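Local coordinates for 6-phosphogluconolactonase (Shewanella baltica, PDB 3NWP), which probably hydrolyses 6-phosphogluconolactone to 6-phosphogluconate, the second step of the oxidative pentose phosphate pathway, at residues I3-L17 against L220-A233. Residues are numbered along the deposited sequence; the frame is centred on the assembly and turned at random.
Sequences IKETVFKSFDTPSAL and LAQRKTPVDVFWSA. With GOL (glycerol), chain C.
Strand 8-11, pairing parallel with the C-terminal strand 227-232, forms one margin of the Rossmann-like mixed sheet, where strand 189-194 flanks 227-232 on its other side. Lys-9 sits at the centre of the ladder: its N donates to Val-229 O (2.8 Å) and its O accepts from Trp-231 N, while Val-229 N reaches Val-7 O almost straight, at 175°. On the face bearing Phe-8 and Trp-231, the Phe-8 ring slants across Val-229 CG1 and the Trp-231 CB; the indole NE1 bonds Gly-195 O. The other face carries Phe-230, against which the extended Lys-9 chain runs alongside, Lys-9 CD 3.9 Å from Phe-230 CZ. The Phe-11 and Phe-230 rings are tilted by only 20° but offset, so that little of one lies over the other, Phe-11 CE1 meeting Phe-230 CD2 at 3.5 Å. Leu-17, in the first turn of helix 14-36, has CG anti to its own N (chi1 -176°), which points the branch at strand 227-232, with CD2 against Phe-230 CB. Replacing Phe-230 by an alanine would probably open a gap between strand and helix, taking from the Phe-11 ring and the Lys-9 methylenes the aromatic surface they lean on. Beyond the ladder, water 1 donates to both Glu-5 O and Leu-220 O, and Glu-5 OE1 stands above the Arg-223 guanidinium plane, 3.3 Å from NH1, a salt bridge held by charge.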
loop_
_atom_site.group_PDB
_atom_site.type_symbol
_atom_site.label_atom_id
_atom_site.label_comp_id
_atom_site.label_asym_id
_atom_site.label_seq_id
_atom_site.Cartn_x
_atom_site.Cartn_y
_atom_site.Cartn_z
ATOM N N ILE A 3 12.838 -1.287 -17.530
ATOM C CA ILE A 3 12.881 -0.231 -16.538
ATOM C C ILE A 3 14.276 -0.116 -15.955
ATOM O O ILE A 3 14.786 -1.065 -15.323
ATOM C CB ILE A 3 11.890 -0.571 -15.412
ATOM C CG1 ILE A 3 10.476 -0.659 -15.967
ATOM C CG2 ILE A 3 11.958 0.515 -14.291
ATOM C CD1 ILE A 3 9.402 -1.156 -14.942
ATOM N N LYS A 4 14.905 1.021 -16.197
ATOM C CA LYS A 4 16.341 1.161 -15.897
ATOM C C LYS A 4 16.653 1.971 -14.653
ATOM O O LYS A 4 17.734 1.792 -14.086
ATOM C CB LYS A 4 17.116 1.694 -17.105
ATOM C CG LYS A 4 17.114 0.794 -18.347
ATOM C CD LYS A 4 17.764 1.494 -19.512
ATOM C CE LYS A 4 17.788 0.533 -20.717
ATOM N NZ LYS A 4 18.607 1.136 -21.793
ATOM N N GLU A 5 15.749 2.845 -14.222
ATOM C CA GLU A 5 15.984 3.662 -13.051
ATOM C C GLU A 5 15.325 3.015 -11.843
ATOM O O GLU A 5 14.121 2.709 -11.873
ATOM C CB GLU A 5 15.430 5.069 -13.262
ATOM C CG GLU A 5 15.815 5.989 -12.126
ATOM C CD GLU A 5 15.330 7.419 -12.284
ATOM O OE1 GLU A 5 15.793 8.091 -13.212
ATOM O OE2 GLU A 5 14.460 7.855 -11.474
ATOM N N THR A 6 16.131 2.750 -10.811
ATOM C CA THR A 6 15.702 2.052 -9.619
ATOM C C THR A 6 16.397 2.676 -8.401
ATOM O O THR A 6 17.528 3.233 -8.520
ATOM C CB THR A 6 15.975 0.512 -9.623
ATOM O OG1 THR A 6 17.378 0.260 -9.435
ATOM C CG2 THR A 6 15.448 -0.215 -10.885
ATOM N N VAL A 7 15.784 2.520 -7.219
ATOM C CA VAL A 7 16.405 2.761 -5.931
ATOM C C VAL A 7 16.139 1.502 -5.109
ATOM O O VAL A 7 14.975 1.211 -4.802
ATOM C CB VAL A 7 15.882 3.983 -5.209
ATOM C CG1 VAL A 7 16.469 4.101 -3.778
ATOM C CG2 VAL A 7 16.179 5.274 -6.019
ATOM N N PHE A 8 17.188 0.774 -4.761
ATOM C CA PHE A 8 17.081 -0.551 -4.220
ATOM C C PHE A 8 17.954 -0.642 -2.974
ATOM O O PHE A 8 19.170 -0.336 -3.001
ATOM C CB PHE A 8 17.510 -1.561 -5.270
ATOM C CG PHE A 8 17.439 -2.987 -4.773
ATOM C CD1 PHE A 8 16.260 -3.717 -4.808
ATOM C CD2 PHE A 8 18.586 -3.564 -4.229
ATOM C CE1 PHE A 8 16.219 -5.046 -4.308
ATOM C CE2 PHE A 8 18.531 -4.878 -3.717
ATOM C CZ PHE A 8 17.361 -5.595 -3.783
ATOM N N LYS A 9 17.354 -1.020 -1.852
ATOM C CA LYS A 9 18.024 -1.157 -0.548
ATOM C C LYS A 9 17.866 -2.577 -0.049
ATOM O O LYS A 9 16.735 -3.056 0.143
ATOM C CB LYS A 9 17.454 -0.150 0.416
ATOM C CG LYS A 9 17.654 1.287 -0.046
ATOM C CD LYS A 9 17.305 2.256 1.065
ATOM C CE LYS A 9 17.438 3.715 0.615
ATOM N NZ LYS A 9 17.378 4.599 1.863
ATOM N N SER A 10 18.977 -3.272 0.111
ATOM C CA SER A 10 18.954 -4.625 0.652
ATOM C C SER A 10 19.531 -4.640 2.061
ATOM O O SER A 10 20.291 -3.738 2.473
ATOM C CB SER A 10 19.752 -5.581 -0.234
ATOM O OG SER A 10 21.157 -5.269 -0.254
ATOM N N PHE A 11 19.133 -5.700 2.787
ATOM C CA PHE A 11 19.445 -5.851 4.206
ATOM C C PHE A 11 19.777 -7.314 4.521
ATOM O O PHE A 11 19.371 -8.217 3.806
ATOM C CB PHE A 11 18.269 -5.411 5.068
ATOM C CG PHE A 11 17.923 -3.988 4.869
ATOM C CD1 PHE A 11 17.067 -3.613 3.845
ATOM C CD2 PHE A 11 18.497 -2.995 5.680
ATOM C CE1 PHE A 11 16.799 -2.271 3.627
ATOM C CE2 PHE A 11 18.223 -1.646 5.467
ATOM C CZ PHE A 11 17.362 -1.295 4.458
ATOM N N ASP A 12 20.575 -7.454 5.572
ATOM C CA ASP A 12 20.994 -8.779 6.118
ATOM C C ASP A 12 19.784 -9.684 6.381
ATOM O O ASP A 12 19.765 -10.864 5.970
ATOM C CB ASP A 12 21.748 -8.585 7.434
ATOM C CG ASP A 12 23.143 -8.000 7.276
ATOM O OD1 ASP A 12 23.662 -7.872 6.151
ATOM O OD2 ASP A 12 23.731 -7.666 8.345
ATOM N N THR A 13 18.796 -9.115 7.067
ATOM C CA THR A 13 17.660 -9.829 7.625
ATOM C C THR A 13 16.397 -9.006 7.463
ATOM O O THR A 13 16.475 -7.763 7.337
ATOM C CB THR A 13 17.802 -10.078 9.134
ATOM O OG1 THR A 13 17.840 -8.864 9.860
ATOM C CG2 THR A 13 19.085 -10.948 9.409
ATOM N N PRO A 14 15.237 -9.672 7.497
ATOM C CA PRO A 14 13.982 -8.897 7.585
ATOM C C PRO A 14 13.948 -7.953 8.766
ATOM O O PRO A 14 13.397 -6.834 8.639
ATOM C CB PRO A 14 12.904 -9.992 7.711
ATOM C CG PRO A 14 13.494 -11.138 6.862
ATOM C CD PRO A 14 14.988 -11.116 7.256
ATOM N N SER A 15 14.510 -8.314 9.932
ATOM C CA SER A 15 14.484 -7.394 11.074
ATOM C C SER A 15 15.305 -6.126 10.842
ATOM O O SER A 15 14.949 -5.040 11.279
ATOM C CB SER A 15 14.926 -8.101 12.383
ATOM O OG SER A 15 14.222 -9.318 12.549
ATOM N N ALA A 16 16.438 -6.254 10.160
ATOM C CA ALA A 16 17.217 -5.068 9.827
ATOM C C ALA A 16 16.458 -4.148 8.842
ATOM O O ALA A 16 16.489 -2.901 8.978
ATOM C CB ALA A 16 18.619 -5.480 9.243
ATOM N N LEU A 17 15.841 -4.786 7.867
ATOM C CA LEU A 17 14.964 -4.076 6.885
ATOM C C LEU A 17 13.899 -3.310 7.637
ATOM O O LEU A 17 13.765 -2.083 7.469
ATOM C CB LEU A 17 14.367 -5.091 5.926
ATOM C CG LEU A 17 13.485 -4.595 4.752
ATOM C CD1 LEU A 17 13.169 -5.760 3.829
ATOM C CD2 LEU A 17 12.170 -3.955 5.216
ATOM N N LEU A 220 6.783 1.240 -10.732
ATOM C CA LEU A 220 8.256 1.183 -10.980
ATOM C C LEU A 220 8.709 1.974 -12.173
ATOM O O LEU A 220 9.847 2.450 -12.179
ATOM C CB LEU A 220 8.717 -0.245 -11.150
ATOM C CG LEU A 220 8.459 -1.194 -9.964
ATOM C CD1 LEU A 220 8.950 -2.622 -10.206
ATOM C CD2 LEU A 220 9.024 -0.619 -8.622
ATOM N N ALA A 221 7.843 2.121 -13.173
ATOM C CA ALA A 221 8.259 2.704 -14.451
ATOM C C ALA A 221 8.182 4.206 -14.459
ATOM O O ALA A 221 8.841 4.858 -15.296
ATOM C CB ALA A 221 7.466 2.099 -15.595
ATOM N N GLN A 222 7.423 4.805 -13.569
ATOM C CA GLN A 222 7.221 6.250 -13.522
ATOM C C GLN A 222 8.356 6.952 -12.751
ATOM O O GLN A 222 9.036 6.311 -11.949
ATOM C CB GLN A 222 5.829 6.596 -13.000
ATOM C CG GLN A 222 5.521 6.110 -11.581
ATOM C CD GLN A 222 6.216 6.935 -10.529
ATOM O OE1 GLN A 222 6.251 8.182 -10.600
ATOM N NE2 GLN A 222 6.777 6.254 -9.509
ATOM N N ARG A 223 8.547 8.247 -13.048
ATOM C CA ARG A 223 9.647 9.056 -12.544
ATOM C C ARG A 223 9.314 10.226 -11.682
ATOM O O ARG A 223 10.231 10.935 -11.259
ATOM C CB ARG A 223 10.367 9.667 -13.759
ATOM C CG ARG A 223 10.807 8.610 -14.709
ATOM C CD ARG A 223 11.791 7.706 -13.976
ATOM N NE ARG A 223 12.492 6.896 -14.942
ATOM C CZ ARG A 223 13.401 7.376 -15.781
ATOM N NH1 ARG A 223 13.771 8.664 -15.736
ATOM N NH2 ARG A 223 13.964 6.567 -16.650
ATOM N N LYS A 224 8.043 10.481 -11.450
ATOM C CA LYS A 224 7.666 11.642 -10.684
ATOM C C LYS A 224 7.723 11.363 -9.182
ATOM O O LYS A 224 8.320 12.131 -8.445
ATOM C CB LYS A 224 6.302 12.156 -11.148
ATOM C CG LYS A 224 6.283 12.594 -12.655
ATOM C CD LYS A 224 4.959 13.244 -13.013
ATOM N N THR A 225 7.184 10.217 -8.749
ATOM C CA THR A 225 7.080 9.912 -7.336
ATOM C C THR A 225 8.177 8.936 -6.951
ATOM O O THR A 225 8.298 7.874 -7.574
ATOM C CB THR A 225 5.742 9.237 -6.997
ATOM O OG1 THR A 225 4.677 10.089 -7.502
ATOM C CG2 THR A 225 5.667 8.974 -5.451
ATOM N N PRO A 226 8.993 9.316 -5.993
ATOM C CA PRO A 226 10.060 8.444 -5.538
ATOM C C PRO A 226 9.554 7.107 -5.059
ATOM O O PRO A 226 8.571 7.062 -4.300
ATOM C CB PRO A 226 10.668 9.192 -4.355
ATOM C CG PRO A 226 10.321 10.633 -4.653
ATOM C CD PRO A 226 9.006 10.590 -5.274
ATOM N N VAL A 227 10.248 6.050 -5.455
ATOM C CA VAL A 227 9.961 4.705 -5.030
ATOM C C VAL A 227 11.253 4.088 -4.523
ATOM O O VAL A 227 12.264 3.999 -5.243
ATOM C CB VAL A 227 9.458 3.840 -6.208
ATOM C CG1 VAL A 227 9.241 2.389 -5.735
ATOM C CG2 VAL A 227 8.196 4.390 -6.765
ATOM N N ASP A 228 11.250 3.643 -3.267
ATOM C CA ASP A 228 12.414 2.988 -2.696
ATOM C C ASP A 228 12.019 1.506 -2.440
ATOM O O ASP A 228 11.024 1.219 -1.719
ATOM C CB ASP A 228 12.839 3.582 -1.373
ATOM C CG ASP A 228 13.441 4.988 -1.505
ATOM O OD1 ASP A 228 13.024 5.806 -2.336
ATOM O OD2 ASP A 228 14.341 5.268 -0.686
ATOM N N VAL A 229 12.762 0.566 -3.006
ATOM C CA VAL A 229 12.494 -0.858 -2.804
ATOM C C VAL A 229 13.372 -1.400 -1.695
ATOM O O VAL A 229 14.599 -1.196 -1.679
ATOM C CB VAL A 229 12.795 -1.634 -4.097
ATOM C CG1 VAL A 229 12.560 -3.158 -3.897
ATOM C CG2 VAL A 229 11.966 -1.042 -5.285
ATOM N N PHE A 230 12.743 -1.942 -0.659
ATOM C CA PHE A 230 13.418 -2.534 0.508
ATOM C C PHE A 230 13.316 -4.045 0.441
ATOM O O PHE A 230 12.174 -4.588 0.319
ATOM C CB PHE A 230 12.757 -2.065 1.798
ATOM C CG PHE A 230 13.207 -0.720 2.291
ATOM C CD1 PHE A 230 13.075 0.456 1.521
ATOM C CD2 PHE A 230 13.759 -0.590 3.545
ATOM C CE1 PHE A 230 13.527 1.651 2.000
ATOM C CE2 PHE A 230 14.215 0.623 4.023
ATOM C CZ PHE A 230 14.099 1.747 3.288
ATOM N N TRP A 231 14.439 -4.746 0.512
ATOM C CA TRP A 231 14.424 -6.190 0.356
ATOM C C TRP A 231 15.393 -6.873 1.297
ATOM O O TRP A 231 16.459 -6.350 1.586
ATOM C CB TRP A 231 14.756 -6.598 -1.106
ATOM C CG TRP A 231 14.837 -8.106 -1.334
ATOM C CD1 TRP A 231 13.815 -8.960 -1.618
ATOM C CD2 TRP A 231 16.022 -8.900 -1.292
ATOM N NE1 TRP A 231 14.269 -10.238 -1.707
ATOM C CE2 TRP A 231 15.627 -10.238 -1.517
ATOM C CE3 TRP A 231 17.370 -8.617 -1.042
ATOM C CZ2 TRP A 231 16.541 -11.296 -1.552
ATOM C CZ3 TRP A 231 18.271 -9.658 -1.058
ATOM C CH2 TRP A 231 17.845 -10.991 -1.333
ATOM N N SER A 232 15.026 -8.076 1.758
ATOM C CA SER A 232 15.936 -9.042 2.418
ATOM C C SER A 232 15.575 -10.423 1.980
ATOM O O SER A 232 14.396 -10.686 1.674
ATOM C CB SER A 232 15.787 -8.945 3.937
ATOM O OG SER A 232 16.758 -9.787 4.554
ATOM N N ALA A 233 16.550 -11.338 1.948
ATOM C CA ALA A 233 16.264 -12.747 1.694
ATOM C C ALA A 233 15.444 -13.327 2.838
ATOM O O ALA A 233 15.502 -12.822 3.977
ATOM C CB ALA A 233 17.565 -13.537 1.531
ATOM O OXT ALA A 233 14.737 -14.317 2.600
HETATM C C1 GOL C . 13.217 5.541 -8.312
HETATM O O1 GOL C . 12.581 6.381 -7.320
HETATM C C2 GOL C . 12.514 5.248 -9.636
HETATM O O2 GOL C . 12.378 6.388 -10.470
HETATM C C3 GOL C . 11.135 4.653 -9.405
HETATM O O3 GOL C . 11.348 3.341 -8.937
HETATM O O HOH W 1 12.038 1.352 -10.848
HETATM O O HOH W 2 11.661 4.450 -12.960
HETATM O O HOH W 3 13.020 3.754 -15.215
HETATM O O HOH W 4 12.861 2.124 -7.210
HETATM O O HOH W 5 14.743 4.921 1.875
HETATM O O HOH W 6 19.334 -10.801 2.691
#